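Local coordinates for protein 4-hydroxybutyrate CoA-transferase (PDB 3D3U) that probably transfers coenzyme A from an acyl-CoA thioester to a free carboxylate, with acetate and 4-hydroxybutyrate as likely partners, at residues E5-R10 / A154-Q159; A17-L22 / R48-N53; T55-L60 / H104-L109. All blocks are in the same frame, centred on the assembly; numbering follows the deposited sequence.

Overall arrangement
From the N terminus, helix 4-10 runs into helix 14-21, so the first partners of interactions 1 and 2 follow each other along the chain. Interaction 2 closes first, bringing the loop 48-53 back to the end of helix 14-21. Strand 54-57 starts just beyond that loop and opens interaction 3, which closes at helix 106-110 after a span that includes the unmodelled residues 81-100. Interaction 1 closes last, on strand 151-157, and its loop encloses the other two, which lie in series. Interactions 1 and 3 reach the same parallel sheet, with centres about 25 Å apart, while interaction 2 joins the elements packed beside it.

Interaction 1. Residues E5-R10 / A154-Q159; sequences ELYRQR and AEVNKQ
Tyr7 and Val156 approach from opposite directions, a phenol reaching out from a helix toward a branched side chain that rises from a strand. The ring stands with CG anti to the backbone N (chi1 -173°), an extended course that carries the hydroxyl across a gap in which the two CA atoms are still 10.5 Å apart. At its end Tyr7 OH lies 3.6 Å from Val156 CG1, while Val156 CB is 4.1 Å from the same oxygen. Touching is thus confined to the hydroxyl end of the phenol, and the aromatic carbons are not stacked on the valine.

The polar role of this hydroxyl is directed elsewhere: Tyr7 OH forms a hydrogen bond to the carboxylate of Glu179, on strand 176-180. Outside the two segments, Glu179 also takes a salt bridge from Arg8 and a long, weak ion pair from Lys158. It therefore gathers groups from both segments, and this concentration of donors and positive charge would tend to favour its ionised form. Lys158 NZ also lies 4.3 Å from Tyr7 OH. Lys158 itself lies within the Asx turn by which the chain leaves the strand, where Gln159 N donates to Asn157 OD1 at 2.8 Å; the bond is nearly straight (163°), although the donor sits well above the carbonyl plane.

Val156 is buried and also packs against Val124 of the adjoining strand. The contact illustrates how a parallel, Rossmann-like sheet of an alpha/beta domain is covered near its edge, with N-terminal helix 4-10 reaching past strand 176-180 to the next strand in.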
loop_
_atom_site.group_PDB
_atom_site.type_symbol
_atom_site.label_atom_id
_atom_site.label_comp_id
_atom_site.label_asym_id
_atom_site.label_seq_id
_atom_site.Cartn_x
_atom_site.Cartn_y
_atom_site.Cartn_z
ATOM N N GLU A 5 -31.578 -4.362 -15.306
ATOM C CA GLU A 5 -32.789 -3.678 -15.011
ATOM C C GLU A 5 -32.682 -3.093 -13.596
ATOM O O GLU A 5 -33.208 -2.032 -13.297
ATOM C CB GLU A 5 -33.971 -4.597 -15.219
ATOM C CG GLU A 5 -35.343 -3.915 -15.122
ATOM C CD GLU A 5 -35.636 -2.721 -16.097
ATOM O OE1 GLU A 5 -34.705 -2.020 -16.676
ATOM O OE2 GLU A 5 -36.869 -2.456 -16.264
ATOM N N LEU A 6 -31.913 -3.758 -12.739
ATOM C CA LEU A 6 -31.462 -3.152 -11.474
ATOM C C LEU A 6 -30.425 -2.041 -11.662
ATOM O O LEU A 6 -30.461 -1.033 -10.960
ATOM C CB LEU A 6 -30.818 -4.192 -10.579
ATOM C CG LEU A 6 -31.403 -4.145 -9.217
ATOM C CD1 LEU A 6 -32.800 -4.534 -9.588
ATOM C CD2 LEU A 6 -30.662 -5.173 -8.415
ATOM N N TYR A 7 -29.497 -2.246 -12.589
ATOM C CA TYR A 7 -28.511 -1.250 -12.860
ATOM C C TYR A 7 -29.313 -0.017 -13.111
ATOM O O TYR A 7 -29.056 1.008 -12.476
ATOM C CB TYR A 7 -27.732 -1.590 -14.102
ATOM C CG TYR A 7 -26.543 -0.687 -14.390
ATOM C CD1 TYR A 7 -25.289 -1.057 -13.949
ATOM C CD2 TYR A 7 -26.662 0.500 -15.121
ATOM C CE1 TYR A 7 -24.215 -0.312 -14.207
ATOM C CE2 TYR A 7 -25.575 1.261 -15.399
ATOM C CZ TYR A 7 -24.336 0.841 -14.928
ATOM O OH TYR A 7 -23.132 1.552 -15.096
ATOM N N ARG A 8 -30.320 -0.116 -13.984
ATOM C CA ARG A 8 -31.065 1.047 -14.354
ATOM C C ARG A 8 -31.761 1.581 -13.121
ATOM O O ARG A 8 -31.681 2.744 -12.893
ATOM C CB ARG A 8 -31.953 0.834 -15.626
ATOM C CG ARG A 8 -31.223 1.180 -16.955
ATOM C CD ARG A 8 -30.561 2.662 -16.894
ATOM N NE ARG A 8 -29.175 2.826 -17.460
ATOM C CZ ARG A 8 -28.497 4.015 -17.670
ATOM N NH1 ARG A 8 -29.061 5.192 -17.330
ATOM N NH2 ARG A 8 -27.248 4.001 -18.220
ATOM N N GLN A 9 -32.377 0.760 -12.291
ATOM C CA GLN A 9 -33.226 1.311 -11.222
ATOM C C GLN A 9 -32.458 2.030 -10.042
ATOM O O GLN A 9 -33.100 2.673 -9.156
ATOM C CB GLN A 9 -34.228 0.236 -10.718
ATOM C CG GLN A 9 -34.957 0.517 -9.340
ATOM C CD GLN A 9 -35.063 -0.759 -8.377
ATOM O OE1 GLN A 9 -35.756 -1.754 -8.730
ATOM N NE2 GLN A 9 -34.372 -0.722 -7.179
ATOM N N ARG A 10 -31.105 1.946 -10.020
ATOM C CA ARG A 10 -30.283 2.399 -8.857
ATOM C C ARG A 10 -29.280 3.469 -9.259
ATOM O O ARG A 10 -28.526 3.989 -8.426
ATOM C CB ARG A 10 -29.479 1.216 -8.318
ATOM C CG ARG A 10 -30.089 0.392 -7.117
ATOM C CD ARG A 10 -30.003 -1.121 -7.353
ATOM N NE ARG A 10 -29.863 -1.936 -6.173
ATOM C CZ ARG A 10 -30.861 -2.340 -5.425
ATOM N NH1 ARG A 10 -32.143 -2.000 -5.659
ATOM N NH2 ARG A 10 -30.578 -3.079 -4.389
ATOM N N ALA A 154 -21.400 3.459 -5.185
ATOM C CA ALA A 154 -20.259 3.123 -5.995
ATOM C C ALA A 154 -20.220 4.025 -7.229
ATOM O O ALA A 154 -21.240 4.104 -7.920
ATOM C CB ALA A 154 -20.373 1.760 -6.434
ATOM N N GLU A 155 -19.087 4.664 -7.543
ATOM C CA GLU A 155 -19.029 5.416 -8.738
ATOM C C GLU A 155 -18.621 4.402 -9.713
ATOM O O GLU A 155 -17.600 3.787 -9.597
ATOM C CB GLU A 155 -17.924 6.463 -8.678
ATOM C CG GLU A 155 -18.114 7.643 -7.729
ATOM C CD GLU A 155 -16.871 8.624 -7.642
ATOM O OE1 GLU A 155 -16.877 9.512 -6.694
ATOM O OE2 GLU A 155 -15.889 8.598 -8.492
ATOM N N VAL A 156 -19.422 4.198 -10.721
ATOM C CA VAL A 156 -19.064 3.218 -11.771
ATOM C C VAL A 156 -18.166 3.795 -12.902
ATOM O O VAL A 156 -18.586 4.610 -13.723
ATOM C CB VAL A 156 -20.301 2.493 -12.287
ATOM C CG1 VAL A 156 -19.923 1.599 -13.500
ATOM C CG2 VAL A 156 -20.905 1.708 -11.124
ATOM N N ASN A 157 -16.909 3.394 -12.908
ATOM C CA ASN A 157 -16.046 4.089 -13.754
ATOM C C ASN A 157 -15.654 3.262 -14.975
ATOM O O ASN A 157 -15.094 2.116 -14.888
ATOM C CB ASN A 157 -14.884 4.620 -12.983
ATOM C CG ASN A 157 -14.151 5.690 -13.737
ATOM O OD1 ASN A 157 -14.324 5.835 -14.976
ATOM N ND2 ASN A 157 -13.279 6.421 -13.033
ATOM N N LYS A 158 -16.041 3.837 -16.127
ATOM C CA LYS A 158 -15.723 3.265 -17.452
ATOM C C LYS A 158 -14.205 3.186 -17.666
ATOM O O LYS A 158 -13.750 2.336 -18.400
ATOM C CB LYS A 158 -16.499 3.934 -18.620
ATOM C CG LYS A 158 -17.916 3.290 -18.714
ATOM C CD LYS A 158 -18.785 3.511 -20.003
ATOM C CE LYS A 158 -20.283 3.003 -19.809
ATOM N NZ LYS A 158 -20.745 3.136 -18.340
ATOM N N GLN A 159 -13.445 4.028 -16.950
ATOM C CA GLN A 159 -11.995 3.996 -16.978
ATOM C C GLN A 159 -11.353 3.052 -15.913
ATOM O O GLN A 159 -10.168 2.674 -16.070
ATOM C CB GLN A 159 -11.452 5.407 -16.759
ATOM C CG GLN A 159 -10.478 5.916 -17.793
ATOM C CD GLN A 159 -11.193 6.880 -18.656
ATOM O OE1 GLN A 159 -10.688 7.977 -19.009
ATOM N NE2 GLN A 159 -12.454 6.518 -18.965
#

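Interaction 2. Residues A17-L22 / R48-N53; sequences AVVDSL and REKLEN
Ala17 O, in the last turns of helix 14-21, is gripped twice by Ser21: the backbone N of Ser21 donates to it at 2.8 Å, and Ser21 OG at 2.7 Å, with the hydroxyl above the carbonyl plane.

On the side of this helix that meets the loop 48-53, the contact is apolar and centres on one methyl group. Leu51 CD1 comes within 3.7 Å of Val18 CG1, the two side chains crossing at about a right angle, and the same methyl approaches Leu22 CB at 3.9 Å. Leu51 is thus received by residues one helical turn apart. With CG anti to the carbonyl carbon (chi1 -48°), its branch is directed at the helix. Farther out, the aliphatic stem of Lys50 passes Val19, with CD 3.9 Å from CG2 of the valine. A water lies between Leu22 O, just past the helix, and Lys50 O, with weak bonds to both.

Helix 38-46 supplies a third side to this cluster: Phe40, Ala43 and Met44 touch Val18, and Met44 also meets Leu22. Ala17 and Ser21 of helix 14-21 pack on strand 176-180, while the loop 48-53 leads directly into strand 54-57.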
loop_
_atom_site.group_PDB
_atom_site.type_symbol
_atom_site.label_atom_id
_atom_site.label_comp_id
_atom_site.label_asym_id
_atom_site.label_seq_id
_atom_site.Cartn_x
_atom_site.Cartn_y
_atom_site.Cartn_z
ATOM N N ALA A 17 -27.265 11.106 -4.970
ATOM C CA ALA A 17 -26.694 10.132 -3.986
ATOM C C ALA A 17 -26.118 10.723 -2.647
ATOM O O ALA A 17 -26.462 10.258 -1.581
ATOM C CB ALA A 17 -25.754 9.216 -4.624
ATOM N N VAL A 18 -25.294 11.756 -2.706
ATOM C CA VAL A 18 -24.997 12.528 -1.493
ATOM C C VAL A 18 -26.266 12.885 -0.726
ATOM O O VAL A 18 -26.431 12.585 0.472
ATOM C CB VAL A 18 -24.318 13.891 -1.814
ATOM C CG1 VAL A 18 -24.298 14.763 -0.638
ATOM C CG2 VAL A 18 -22.951 13.705 -2.264
ATOM N N VAL A 19 -27.175 13.553 -1.386
ATOM C CA VAL A 19 -28.279 13.947 -0.563
ATOM C C VAL A 19 -29.049 12.806 0.070
ATOM O O VAL A 19 -29.374 12.946 1.221
ATOM C CB VAL A 19 -29.207 14.891 -1.191
ATOM C CG1 VAL A 19 -30.337 15.146 -0.229
ATOM C CG2 VAL A 19 -28.447 16.158 -1.477
ATOM N N ASP A 20 -29.336 11.709 -0.647
ATOM C CA ASP A 20 -30.200 10.632 -0.096
ATOM C C ASP A 20 -29.424 9.736 0.819
ATOM O O ASP A 20 -29.949 9.165 1.736
ATOM C CB ASP A 20 -30.922 9.795 -1.183
ATOM C CG ASP A 20 -31.989 10.665 -1.987
ATOM O OD1 ASP A 20 -33.030 11.040 -1.320
ATOM O OD2 ASP A 20 -31.861 11.106 -3.220
ATOM N N SER A 21 -28.142 9.618 0.598
ATOM C CA SER A 21 -27.432 8.683 1.404
ATOM C C SER A 21 -26.829 9.375 2.614
ATOM O O SER A 21 -26.375 8.678 3.479
ATOM C CB SER A 21 -26.311 8.068 0.603
ATOM O OG SER A 21 -25.253 9.031 0.492
ATOM N N LEU A 22 -26.808 10.703 2.708
ATOM C CA LEU A 22 -26.032 11.258 3.784
ATOM C C LEU A 22 -26.829 11.914 4.820
ATOM O O LEU A 22 -26.783 13.163 4.987
ATOM C CB LEU A 22 -25.009 12.242 3.278
ATOM C CG LEU A 22 -23.858 11.587 2.515
ATOM C CD1 LEU A 22 -22.654 12.445 2.451
ATOM C CD2 LEU A 22 -23.503 10.268 3.192
ATOM N N ARG A 48 -22.975 21.078 0.343
ATOM C CA ARG A 48 -22.599 21.309 1.784
ATOM C C ARG A 48 -23.641 21.897 2.738
ATOM O O ARG A 48 -23.682 21.611 3.950
ATOM C CB ARG A 48 -21.373 22.138 1.902
ATOM C CG ARG A 48 -21.504 23.479 1.429
ATOM C CD ARG A 48 -20.095 24.013 1.130
ATOM N NE ARG A 48 -19.957 25.468 0.927
ATOM C CZ ARG A 48 -19.712 26.046 -0.234
ATOM N NH1 ARG A 48 -19.537 27.354 -0.322
ATOM N NH2 ARG A 48 -19.597 25.306 -1.303
ATOM N N GLU A 49 -24.532 22.674 2.151
ATOM C CA GLU A 49 -25.384 23.584 2.882
ATOM C C GLU A 49 -26.467 22.670 3.399
ATOM O O GLU A 49 -27.154 23.028 4.333
ATOM C CB GLU A 49 -25.860 24.664 1.883
ATOM C CG GLU A 49 -24.841 24.877 0.653
ATOM C CD GLU A 49 -24.154 26.322 0.590
ATOM O OE1 GLU A 49 -24.734 27.277 1.245
ATOM O OE2 GLU A 49 -23.084 26.549 -0.117
ATOM N N LYS A 50 -26.580 21.466 2.833
ATOM C CA LYS A 50 -27.505 20.495 3.372
ATOM C C LYS A 50 -26.905 19.441 4.287
ATOM O O LYS A 50 -27.668 18.840 5.051
ATOM C CB LYS A 50 -28.187 19.688 2.310
ATOM C CG LYS A 50 -28.656 20.448 1.233
ATOM C CD LYS A 50 -29.400 19.532 0.232
ATOM C CE LYS A 50 -29.899 20.308 -1.007
ATOM N NZ LYS A 50 -30.396 21.661 -0.569
ATOM N N LEU A 51 -25.611 19.121 4.191
ATOM C CA LEU A 51 -25.125 18.100 5.103
ATOM C C LEU A 51 -24.917 18.601 6.581
ATOM O O LEU A 51 -24.435 19.747 6.836
ATOM C CB LEU A 51 -23.850 17.452 4.591
ATOM C CG LEU A 51 -23.608 16.918 3.188
ATOM C CD1 LEU A 51 -24.782 16.124 2.734
ATOM C CD2 LEU A 51 -23.431 18.121 2.389
ATOM N N GLU A 52 -25.272 17.729 7.529
ATOM C CA GLU A 52 -25.142 18.035 8.944
ATOM C C GLU A 52 -23.960 17.318 9.580
ATOM O O GLU A 52 -22.877 17.790 9.381
ATOM C CB GLU A 52 -26.405 17.725 9.691
ATOM C CG GLU A 52 -27.488 18.756 9.530
ATOM C CD GLU A 52 -27.328 19.822 10.575
ATOM O OE1 GLU A 52 -27.648 19.518 11.764
ATOM O OE2 GLU A 52 -26.864 20.955 10.206
ATOM N N ASN A 53 -24.076 16.233 10.335
ATOM C CA ASN A 53 -22.843 15.889 11.099
ATOM C C ASN A 53 -22.080 14.748 10.484
ATOM O O ASN A 53 -22.037 13.647 11.047
ATOM C CB ASN A 53 -23.061 15.589 12.590
ATOM C CG ASN A 53 -23.636 16.761 13.326
ATOM O OD1 ASN A 53 -23.076 17.847 13.223
ATOM N ND2 ASN A 53 -24.799 16.581 14.032
HETATM O O HOH W 1 -27.075 16.101 6.809
#

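Interaction 3. Residues T55-L60 / H104-L109; sequences TVFHML and HEVPEL
Where strand 54-57 of the parallel sheet gives way to the loop beyond its C-terminal end, Phe57 and Met59 both reach Val106 at the start of a short helix. The valine divides its two methyls between them. Val106 CG1 lies 4.1 Å from Phe57 CZ and 4.2 Å from Phe57 CE1, so it sits by the far end of the ring, and the two side chains cross obliquely. Val106 CG2 serves the other neighbour, meeting Met59 CE tip to tip at 4.2 Å.

The aromatic side chain reaches this place because CG of Phe57 is anti to the backbone N (chi1 169°), which sends the ring out from the strand toward the helix. Met59 follows a different course: it is extended through SD, then bends at its final torsion to set the methyl CE against the valine. Phe57 is buried, whereas Met59 and Val106 keep some exposure.

In this Rossmann-like alpha/beta fold strand 54-57 runs between strands 27-30 and 76-79, and the backbone of Phe57 is hydrogen-bonded to that of Val28. Across the contact, helix 106-110 is short, with few regular bonds. Its first turn includes a backbone bond from Leu109 N to Val106 O, at 2.6 Å, three residues back, and the intervening Pro107 has no N-H to donate.

Residues flanking the valine face the other part of the protein. Pro107 packs on Val292 and Asp293 of helix 292-295, and His104 N donates to Asp340 OD1 on helix 338-345.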
loop_
_atom_site.group_PDB
_atom_site.type_symbol
_atom_site.label_atom_id
_atom_site.label_comp_id
_atom_site.label_asym_id
_atom_site.label_seq_id
_atom_site.Cartn_x
_atom_site.Cartn_y
_atom_site.Cartn_z
ATOM N N THR A 55 -19.196 12.420 9.387
ATOM C CA THR A 55 -17.813 12.093 9.642
ATOM C C THR A 55 -17.281 11.319 8.481
ATOM O O THR A 55 -17.921 10.341 8.088
ATOM C CB THR A 55 -17.739 11.129 10.816
ATOM O OG1 THR A 55 -18.281 11.773 11.932
ATOM C CG2 THR A 55 -16.336 10.939 11.270
ATOM N N VAL A 56 -16.106 11.672 7.946
ATOM C CA VAL A 56 -15.534 10.725 6.971
ATOM C C VAL A 56 -14.247 10.071 7.385
ATOM O O VAL A 56 -13.393 10.698 8.008
ATOM C CB VAL A 56 -15.619 11.169 5.464
ATOM C CG1 VAL A 56 -15.383 12.589 5.372
ATOM C CG2 VAL A 56 -14.599 10.429 4.622
ATOM N N PHE A 57 -14.151 8.775 7.124
ATOM C CA PHE A 57 -12.878 8.121 7.343
ATOM C C PHE A 57 -12.226 7.713 6.033
ATOM O O PHE A 57 -12.892 7.255 5.070
ATOM C CB PHE A 57 -12.905 6.948 8.377
ATOM C CG PHE A 57 -11.626 6.152 8.364
ATOM C CD1 PHE A 57 -11.500 5.017 7.546
ATOM C CD2 PHE A 57 -10.491 6.633 9.050
ATOM C CE1 PHE A 57 -10.257 4.293 7.453
ATOM C CE2 PHE A 57 -9.251 5.943 8.953
ATOM C CZ PHE A 57 -9.136 4.746 8.132
ATOM N N HIS A 58 -10.935 7.930 5.997
ATOM C CA HIS A 58 -10.074 7.445 4.882
ATOM C C HIS A 58 -8.556 7.629 5.171
ATOM O O HIS A 58 -8.161 7.967 6.314
ATOM C CB HIS A 58 -10.492 8.021 3.498
ATOM C CG HIS A 58 -10.141 9.460 3.311
ATOM N ND1 HIS A 58 -11.091 10.464 3.281
ATOM C CD2 HIS A 58 -8.943 10.073 3.167
ATOM C CE1 HIS A 58 -10.492 11.641 3.094
ATOM N NE2 HIS A 58 -9.189 11.430 3.024
ATOM N N MET A 59 -7.736 7.378 4.148
ATOM C CA MET A 59 -6.272 7.274 4.271
ATOM C C MET A 59 -5.709 7.985 3.088
ATOM O O MET A 59 -5.845 9.148 3.055
ATOM C CB MET A 59 -5.830 5.819 4.362
ATOM C CG MET A 59 -6.105 5.260 5.732
ATOM S SD MET A 59 -5.839 3.476 5.811
ATOM C CE MET A 59 -4.842 3.592 7.337
ATOM N N LEU A 60 -5.124 7.330 2.086
ATOM C CA LEU A 60 -4.671 8.024 0.860
ATOM C C LEU A 60 -5.807 8.438 0.033
ATOM O O LEU A 60 -6.564 7.618 -0.408
ATOM C CB LEU A 60 -3.828 7.109 -0.030
ATOM C CG LEU A 60 -2.439 6.827 0.477
ATOM C CD1 LEU A 60 -1.597 7.864 -0.022
ATOM C CD2 LEU A 60 -2.503 6.946 1.948
ATOM N N HIS A 104 -2.718 -4.265 8.371
ATOM C CA HIS A 104 -3.732 -5.366 8.255
ATOM C C HIS A 104 -4.981 -5.317 9.219
ATOM O O HIS A 104 -6.004 -6.045 8.958
ATOM C CB HIS A 104 -3.122 -6.789 8.252
ATOM C CG HIS A 104 -2.717 -7.266 9.606
ATOM N ND1 HIS A 104 -3.292 -8.371 10.213
ATOM C CD2 HIS A 104 -1.810 -6.776 10.485
ATOM C CE1 HIS A 104 -2.753 -8.537 11.410
ATOM N NE2 HIS A 104 -1.853 -7.584 11.599
ATOM N N GLU A 105 -4.933 -4.449 10.256
ATOM C CA GLU A 105 -6.005 -4.336 11.242
ATOM C C GLU A 105 -7.050 -3.272 10.994
ATOM O O GLU A 105 -8.074 -3.243 11.703
ATOM C CB GLU A 105 -5.386 -4.127 12.585
ATOM C CG GLU A 105 -4.203 -5.054 12.707
ATOM C CD GLU A 105 -3.358 -4.790 13.930
ATOM O OE1 GLU A 105 -2.607 -3.769 13.959
ATOM O OE2 GLU A 105 -3.425 -5.648 14.846
ATOM N N VAL A 106 -6.823 -2.429 10.000
ATOM C CA VAL A 106 -7.819 -1.451 9.577
ATOM C C VAL A 106 -9.167 -2.127 9.260
ATOM O O VAL A 106 -10.209 -1.888 9.916
ATOM C CB VAL A 106 -7.327 -0.539 8.385
ATOM C CG1 VAL A 106 -8.086 0.838 8.300
ATOM C CG2 VAL A 106 -5.764 -0.311 8.462
ATOM N N PRO A 107 -9.181 -3.041 8.340
ATOM C CA PRO A 107 -10.384 -3.771 8.132
ATOM C C PRO A 107 -11.135 -4.148 9.399
ATOM O O PRO A 107 -12.273 -3.869 9.466
ATOM C CB PRO A 107 -9.869 -4.953 7.418
ATOM C CG PRO A 107 -8.865 -4.325 6.529
ATOM C CD PRO A 107 -8.091 -3.501 7.473
ATOM N N GLU A 108 -10.505 -4.725 10.406
ATOM C CA GLU A 108 -11.180 -4.935 11.729
ATOM C C GLU A 108 -11.895 -3.698 12.391
ATOM O O GLU A 108 -12.780 -3.830 13.214
ATOM C CB GLU A 108 -10.177 -5.490 12.743
ATOM C CG GLU A 108 -10.621 -6.773 13.428
ATOM C CD GLU A 108 -10.746 -7.971 12.485
ATOM O OE1 GLU A 108 -10.196 -7.824 11.366
ATOM O OE2 GLU A 108 -11.388 -9.021 12.880
ATOM N N LEU A 109 -11.502 -2.486 12.052
ATOM C CA LEU A 109 -12.228 -1.366 12.594
ATOM C C LEU A 109 -13.703 -1.401 12.180
ATOM O O LEU A 109 -14.616 -1.138 12.976
ATOM C CB LEU A 109 -11.578 -0.055 12.104
ATOM C CG LEU A 109 -10.675 0.799 13.049
ATOM C CD1 LEU A 109 -9.920 0.027 14.206
ATOM C CD2 LEU A 109 -9.788 1.389 12.078
#